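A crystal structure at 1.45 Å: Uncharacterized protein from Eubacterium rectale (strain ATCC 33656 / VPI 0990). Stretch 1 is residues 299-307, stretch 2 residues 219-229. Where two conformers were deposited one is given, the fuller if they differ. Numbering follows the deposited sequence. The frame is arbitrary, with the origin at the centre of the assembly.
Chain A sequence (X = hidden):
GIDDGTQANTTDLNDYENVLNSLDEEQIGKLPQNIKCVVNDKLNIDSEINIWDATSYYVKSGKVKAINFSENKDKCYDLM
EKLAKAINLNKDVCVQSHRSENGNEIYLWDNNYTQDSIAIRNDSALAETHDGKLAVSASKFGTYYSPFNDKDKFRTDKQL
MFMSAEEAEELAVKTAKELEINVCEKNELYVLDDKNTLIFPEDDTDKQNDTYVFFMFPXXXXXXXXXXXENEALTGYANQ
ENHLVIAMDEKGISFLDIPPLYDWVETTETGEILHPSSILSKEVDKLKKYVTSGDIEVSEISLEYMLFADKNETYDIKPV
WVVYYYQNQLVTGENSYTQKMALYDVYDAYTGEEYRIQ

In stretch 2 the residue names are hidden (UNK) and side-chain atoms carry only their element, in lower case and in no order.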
ATOM      1  N   SER A 299     -15.405  -0.304   2.122  1.00  7.86           N
ATOM      2  CA  SER A 299     -14.760   0.634   1.211  1.00  6.67           C
ATOM      3  C   SER A 299     -13.952  -0.010   0.076  1.00  7.85           C
ATOM      4  O   SER A 299     -13.681   0.665  -0.922  1.00  7.80           O
ATOM      5  CB  SER A 299     -13.844   1.563   2.008  1.00 10.22           C
ATOM      6  OG  SER A 299     -12.675   0.875   2.439  1.00 13.30           O
ATOM      7  N   GLU A 300     -13.480  -1.260   0.251  1.00  7.12           N
ATOM      8  CA  GLU A 300     -12.688  -1.871  -0.806  1.00  6.86           C
ATOM      9  C   GLU A 300     -12.697  -3.390  -0.673  1.00  7.65           C
ATOM     10  O   GLU A 300     -12.624  -3.920   0.446  1.00  7.30           O
ATOM     11  CB  GLU A 300     -11.241  -1.348  -0.729  1.00  7.80           C
ATOM     12  CG  GLU A 300     -10.326  -1.939  -1.775  1.00  7.76           C
ATOM     13  CD  GLU A 300      -8.889  -1.468  -1.768  1.00 13.88           C
ATOM     14  OE1 GLU A 300      -8.575  -0.426  -1.151  1.00 14.96           O
ATOM     15  OE2 GLU A 300      -8.086  -2.133  -2.446  1.00 13.37           O
ATOM     16  N   ILE A 301     -12.756  -4.085  -1.826  1.00  6.45           N
ATOM     17  CA  ILE A 301     -12.580  -5.528  -1.882  1.00  5.78           C
ATOM     18  C   ILE A 301     -11.417  -5.727  -2.848  1.00  7.84           C
ATOM     19  O   ILE A 301     -11.476  -5.233  -3.983  1.00  7.51           O
ATOM     20  CB  ILE A 301     -13.844  -6.287  -2.306  1.00  8.49           C
ATOM     21  CG1 ILE A 301     -15.007  -5.964  -1.369  1.00  9.39           C
ATOM     22  CG2 ILE A 301     -13.555  -7.816  -2.386  1.00  8.37           C
ATOM     23  CD1 ILE A 301     -16.395  -6.517  -1.943  1.00 14.19           C
ATOM     24  N   SER A 302     -10.374  -6.433  -2.419  1.00  6.18           N
ATOM     25  CA  SER A 302      -9.134  -6.497  -3.178  1.00  5.36           C
ATOM     26  C   SER A 302      -8.538  -7.881  -3.183  1.00  6.22           C
ATOM     27  O   SER A 302      -8.436  -8.515  -2.134  1.00  6.48           O
ATOM     28  CB  SER A 302      -8.137  -5.518  -2.535  1.00  7.72           C
ATOM     29  OG  SER A 302      -6.866  -5.521  -3.172  1.00  7.76           O
ATOM     30  N   LEU A 303      -8.085  -8.337  -4.359  1.00  5.19           N
ATOM     31  CA  LEU A 303      -7.373  -9.601  -4.535  1.00  5.06           C
ATOM     32  C   LEU A 303      -5.893  -9.321  -4.332  1.00  5.99           C
ATOM     33  O   LEU A 303      -5.337  -8.480  -5.051  1.00  6.91           O
ATOM     34  CB  LEU A 303      -7.644 -10.184  -5.936  1.00  5.33           C
ATOM     35  CG  LEU A 303      -6.823 -11.394  -6.323  1.00  7.11           C
ATOM     36  CD1 LEU A 303      -7.108 -12.584  -5.358  1.00  8.25           C
ATOM     37  CD2 LEU A 303      -7.146 -11.774  -7.797  1.00  7.10           C
ATOM     38  N   GLU A 304      -5.275  -9.985  -3.357  1.00  5.26           N
ATOM     39  CA  GLU A 304      -3.879  -9.699  -3.040  1.00  4.67           C
ATOM     40  C   GLU A 304      -3.124 -10.976  -2.776  1.00  5.46           C
ATOM     41  O   GLU A 304      -3.721 -12.020  -2.549  1.00  5.61           O
ATOM     42  CB  GLU A 304      -3.770  -8.763  -1.810  1.00  4.79           C
ATOM     43  CG  GLU A 304      -4.616  -7.503  -1.993  1.00  7.14           C
ATOM     44  CD  GLU A 304      -4.549  -6.477  -0.883  1.00  8.05           C
ATOM     45  OE1 GLU A 304      -3.881  -6.753   0.138  1.00  8.17           O
ATOM     46  OE2 GLU A 304      -5.251  -5.441  -0.984  1.00  7.51           O
ATOM     47  N   TYR A 305      -1.784 -10.889  -2.773  1.00  5.53           N
ATOM     48  CA  TYR A 305      -0.951 -12.021  -2.405  1.00  5.37           C
ATOM     49  C   TYR A 305      -0.420 -11.801  -1.003  1.00  7.50           C
ATOM     50  O   TYR A 305       0.359 -10.867  -0.764  1.00  8.34           O
ATOM     51  CB  TYR A 305       0.238 -12.145  -3.378  1.00  5.83           C
ATOM     52  CG  TYR A 305       0.046 -13.104  -4.528  1.00  5.71           C
ATOM     53  CD1 TYR A 305      -0.388 -14.411  -4.311  1.00  5.62           C
ATOM     54  CD2 TYR A 305       0.393 -12.745  -5.823  1.00  5.51           C
ATOM     55  CE1 TYR A 305      -0.466 -15.337  -5.358  1.00  6.20           C
ATOM     56  CE2 TYR A 305       0.330 -13.664  -6.878  1.00  6.56           C
ATOM     57  CZ  TYR A 305      -0.092 -14.960  -6.638  1.00  7.66           C
ATOM     58  OH  TYR A 305      -0.129 -15.865  -7.674  1.00  7.83           O
HETATM   59  N   MSE A 306      -0.801 -12.686  -0.085  1.00  6.00           N
HETATM   60  CA  MSE A 306      -0.309 -12.581   1.285  1.00  6.11           C
HETATM   61  C   MSE A 306       0.914 -13.473   1.447  1.00  7.81           C
HETATM   62  O   MSE A 306       0.963 -14.574   0.888  1.00  6.68           O
HETATM   63  CB  MSE A 306      -1.392 -12.972   2.289  1.00  7.13           C
HETATM   64  CG  MSE A 306      -0.920 -12.790   3.723  1.00  8.75           C
HETATM   65 SE   MSE A 306      -2.396 -12.785   4.971  0.75 11.54          SE
HETATM   66  CE  MSE A 306      -2.959 -10.979   4.722  1.00 11.17           C
ATOM     67  N   LEU A 307       1.897 -12.960   2.196  1.00  7.26           N
ATOM     68  CA  LEU A 307       3.081 -13.730   2.520  0.60  7.94           C
ATOM     69  C   LEU A 307       3.008 -14.291   3.913  1.00  8.99           C
ATOM     70  O   LEU A 307       2.614 -13.592   4.861  1.00  9.02           O
ATOM     71  CB  LEU A 307       4.319 -12.895   2.405  0.60  8.17           C
ATOM     72  CG  LEU A 307       4.642 -12.369   1.030  0.60 12.71           C
ATOM     73  CD1 LEU A 307       5.987 -12.012   1.018  0.60 13.80           C
ATOM     74  CD2 LEU A 307       4.566 -13.434  -0.028  0.60 15.99           C
ATOM     75  N   UNK A 219       4.131  -6.303  -7.562  1.00  6.00           N
ATOM     76  CA  UNK A 219       3.275  -7.440  -7.778  1.00  5.72           C
ATOM     77  C   UNK A 219       3.996  -8.605  -8.429  1.00  7.82           C
ATOM     78  O   UNK A 219       5.169  -8.506  -8.801  1.00  8.10           O
ATOM     79  o   UNK A 219       1.400  -6.650 -10.930  1.00 12.15           O
ATOM     80  c   UNK A 219       2.090  -6.993  -8.676  1.00  6.67           C
ATOM     81  o   UNK A 219       3.529  -6.299 -10.461  1.00  9.91           O
ATOM     82  c   UNK A 219       2.365  -6.638 -10.128  1.00 11.01           C
ATOM     83  N   UNK A 220       3.272  -9.723  -8.562  1.00  6.23           N
ATOM     84  CA  UNK A 220       3.760 -10.912  -9.255  1.00  6.17           C
ATOM     85  C   UNK A 220       2.497 -11.564  -9.832  1.00  8.65           C
ATOM     86  O   UNK A 220       1.445 -11.527  -9.181  1.00  6.99           O
ATOM     87  c   UNK A 220       3.855 -12.429  -7.189  1.00 10.08           C
ATOM     88  c   UNK A 220       5.355 -12.897  -9.157  1.00  8.73           C
ATOM     89  c   UNK A 220       4.640 -11.817  -8.344  1.00  8.88           C
ATOM     90  N   UNK A 221       2.552 -12.023 -11.087  1.00  7.33           N
ATOM     91  CA  UNK A 221       1.372 -12.580 -11.782  1.00  7.32           C
ATOM     92  C   UNK A 221       0.201 -11.587 -11.751  1.00  9.00           C
ATOM     93  O   UNK A 221      -0.975 -11.982 -11.708  1.00  9.76           O
ATOM     94  c   UNK A 221       2.851 -15.443 -10.400  1.00 10.24           C
ATOM     95  c   UNK A 221       0.982 -13.963 -11.236  1.00  8.06           C
ATOM     96  c   UNK A 221       4.259 -16.679 -11.898  1.00 15.05           C
ATOM     97  o   UNK A 221       5.324 -17.506 -12.103  1.00 17.08           O
ATOM     98  c   UNK A 221       3.539 -16.192 -12.980  1.00 11.28           C
ATOM     99  c   UNK A 221       2.102 -14.951 -11.466  1.00  8.83           C
ATOM    100  c   UNK A 221       3.919 -16.310 -10.608  1.00 10.96           C
ATOM    101  c   UNK A 221       2.448 -15.352 -12.753  1.00  9.34           C
ATOM    102  N   UNK A 222       0.541 -10.298 -11.798  1.00  5.98           N
ATOM    103  CA  UNK A 222      -0.459  -9.233 -11.842  1.00  6.22           C
ATOM    104  C   UNK A 222      -1.169  -8.915 -10.543  1.00  9.16           C
ATOM    105  O   UNK A 222      -2.041  -8.054 -10.545  1.00  8.76           O
ATOM    106  N   UNK A 223      -0.785  -9.576  -9.446  1.00  6.74           N
ATOM    107  CA  UNK A 223      -1.461  -9.442  -8.159  1.00  5.67           C
ATOM    108  C   UNK A 223      -0.481  -8.830  -7.172  1.00  6.74           C
ATOM    109  O   UNK A 223       0.646  -9.332  -7.031  1.00  6.33           O
ATOM    110  c   UNK A 223      -3.480 -12.785  -8.509  1.00  9.34           C
ATOM    111  c   UNK A 223      -2.574 -10.729  -6.284  1.00  7.11           C
ATOM    112  c   UNK A 223      -3.046 -11.313  -8.722  1.00  8.44           C
ATOM    113  c   UNK A 223      -1.994 -10.828  -7.711  1.00  6.67           C
ATOM    114  N   UNK A 224      -0.890  -7.753  -6.486  1.00  5.82           N
ATOM    115  CA  UNK A 224       0.045  -7.099  -5.567  1.00  5.18           C
ATOM    116  C   UNK A 224       0.252  -7.872  -4.279  1.00  6.70           C
ATOM    117  O   UNK A 224      -0.693  -8.504  -3.772  1.00  6.90           O
ATOM    118  c   UNK A 224      -2.105  -6.049  -5.346  1.00  7.94           C
ATOM    119  c   UNK A 224      -2.203  -7.079  -6.505  1.00  6.29           C
ATOM    120  c   UNK A 224      -0.625  -5.747  -5.276  1.00  6.25           C
ATOM    121  N   UNK A 225       1.450  -7.751  -3.698  1.00  5.81           N
ATOM    122  CA  UNK A 225       1.615  -8.261  -2.345  1.00  5.97           C
ATOM    123  C   UNK A 225       0.690  -7.469  -1.426  1.00  7.03           C
ATOM    124  O   UNK A 225       0.328  -6.309  -1.705  1.00  7.59           O
ATOM    125  o   UNK A 225       6.941  -9.841  -5.592  1.00 18.65           O
ATOM    126  c   UNK A 225       5.968  -8.137  -4.280  1.00 14.24           C
ATOM    127  c   UNK A 225       3.071  -8.165  -1.837  1.00  7.63           C
ATOM    128  c   UNK A 225       4.093  -8.622  -2.827  1.00 10.78           C
ATOM    129  c   UNK A 225       5.032  -7.731  -3.342  1.00 12.69           C
ATOM    130  c   UNK A 225       4.172  -9.954  -3.210  1.00 12.83           C
ATOM    131  c   UNK A 225       5.110 -10.378  -4.167  1.00 14.06           C
ATOM    132  c   UNK A 225       5.973  -9.455  -4.714  1.00 16.35           C
ATOM    133  N   UNK A 226       0.312  -8.100  -0.341  1.00  6.50           N
ATOM    134  CA  UNK A 226      -0.687  -7.607   0.581  1.00  7.19           C
ATOM    135  C   UNK A 226      -0.479  -6.155   1.031  1.00  7.75           C
ATOM    136  O   UNK A 226       0.638  -5.757   1.416  1.00  7.74           O
ATOM    137  c   UNK A 226      -0.717  -8.533   1.791  1.00 11.16           C
ATOM    138  o   UNK A 226      -1.478  -7.994   2.855  1.00 21.06           O
ATOM    139  N   UNK A 227      -1.582  -5.397   0.996  1.00  6.77           N
ATOM    140  CA  UNK A 227      -1.670  -4.015   1.465  1.00  7.04           C
ATOM    141  C   UNK A 227      -2.283  -3.961   2.865  1.00  9.15           C
ATOM    142  O   UNK A 227      -2.629  -2.890   3.341  1.00  8.96           O
ATOM    143  c   UNK A 227      -2.479  -3.176   0.482  1.00  6.84           C
ATOM    144  c   UNK A 227      -4.815  -1.527  -1.885  1.00 11.70           C
ATOM    145  c   UNK A 227      -1.724  -2.998  -0.841  1.00  9.67           C
ATOM    146  n   UNK A 227      -3.477  -1.559  -1.922  1.00 10.46           N
ATOM    147  n   UNK A 227      -5.463  -0.370  -1.983  1.00 10.26           N
ATOM    148  c   UNK A 227      -2.677  -2.782  -1.997  1.00  9.62           C
ATOM    149  n   UNK A 227      -5.509  -2.644  -1.717  1.00  7.31           N
ATOM    150  N   UNK A 228      -2.379  -5.115   3.537  1.00  7.00           N
ATOM    151  CA  UNK A 228      -2.884  -5.189   4.882  1.00  8.90           C
ATOM    152  C   UNK A 228      -1.909  -4.552   5.868  1.00  9.50           C
ATOM    153  O   UNK A 228      -0.694  -4.717   5.749  1.00  9.78           O
ATOM    154  s   UNK A 228      -4.538  -7.392   4.466  1.00 14.39           S
ATOM    155  c   UNK A 228      -3.124  -6.646   5.279  1.00 10.76           C
ATOM    156  N   UNK A 229      -2.447  -4.016   6.956  1.00  8.38           N
ATOM    157  CA  UNK A 229      -1.590  -3.619   8.091  1.00  7.90           C
ATOM    158  C   UNK A 229      -0.827  -4.816   8.678  1.00 10.36           C
ATOM    159  O   UNK A 229      -1.189  -5.983   8.465  1.00  8.98           O
ATOM    160  c   UNK A 229      -2.619  -3.164   9.141  1.00  8.82           C
ATOM    161  c   UNK A 229      -3.785  -2.671   8.320  1.00 12.43           C
ATOM    162  c   UNK A 229      -3.867  -3.695   7.196  1.00  8.93           C
TER

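Position 219 has two side-chain carbons, the second carrying two oxygens, and reaches nothing on stretch 1: Asp219. Position 220 has one carbon bearing two more, a beta-branched fork; one arm packs on the ring of Tyr305, and the backbone O of 220 sits 3.3 Å from Tyr305 CE2, at the ring edge. This is Val220; its CG1 lies 3.7 Å from Tyr305 CD2.

Position 221 carries one carbon, then a six-carbon ring bearing an oxygen. Its CB lies 4.4 Å from Tyr305 CE2, near the plane of that ring: Tyr221. Position 222 has no side-chain atoms, and its phi of 76° by itself favours Gly222, in the type I' turn that starts at Val220.

Position 223 has four carbons forked at the first, one arm two carbons long. It points toward stretch 1, with CB of 223 3.6 Å from Tyr305 CD2, so Ile223; CD1 of Ile223 lies 3.9 Å from Leu303 CD2. With Val220 it closes the hairpin through paired backbone hydrogen bonds.

At 224 three carbons close a ring onto the backbone N, and the backbone O of 224 accepts a nearly straight hydrogen bond from Tyr305 N at 2.8 Å: Pro224. CD of Pro224 rests 3.7 Å from Leu303 O. Position 225 again has one carbon and a hydroxyl-bearing six-carbon ring, but CA-to-CB points away from stretch 1. It is Tyr225, whose CA makes a CA-H...O contact with Tyr305 O at 3.3 Å.

Position 226 shows one carbon and one oxygen, and the backbone N of 226 donates to Tyr305 O at 2.8 Å: Ser226. OG of Ser226 accepts a hydrogen bond from the backbone N of 228 at 3.1 Å, bracing the local loop.

Position 227 runs three carbons, a nitrogen, then a carbon with two more nitrogens. The backbone N of 227 donates to Glu304 OE1 at 2.8 Å, and the end group lies between the carboxylates of Glu300 and Glu304: Arg227. NH1 of Arg227 forms salt bridges with Glu304 OE2 at 2.9 Å and Glu300 OE2 at 2.7 Å, both carboxylate oxygens near the guanidinium plane; Arg227 NH2 adds a bond to Glu300 OE1 at 3.2 Å.

Position 228 has one carbon then a sulfur, which meets the end of Met306: Cys228, with SG 3.9 Å from the selenomethionine CE of Met306. Position 229, three carbons closed onto N, is Pro229, beyond contact.

The rule is a short backbone clamp flanked by two chemistries. Tyr305 uses both N and O to fix the register in a single bridge, and its ring packs against the hairpin. Beyond the bridge, Glu304 grips both backbone and side chain of Arg227, while Glu300 shares the guanidinium, so buried charge is answered by buried charge.

Stretch 2, residues 219-229: DVYGIPYSRCP
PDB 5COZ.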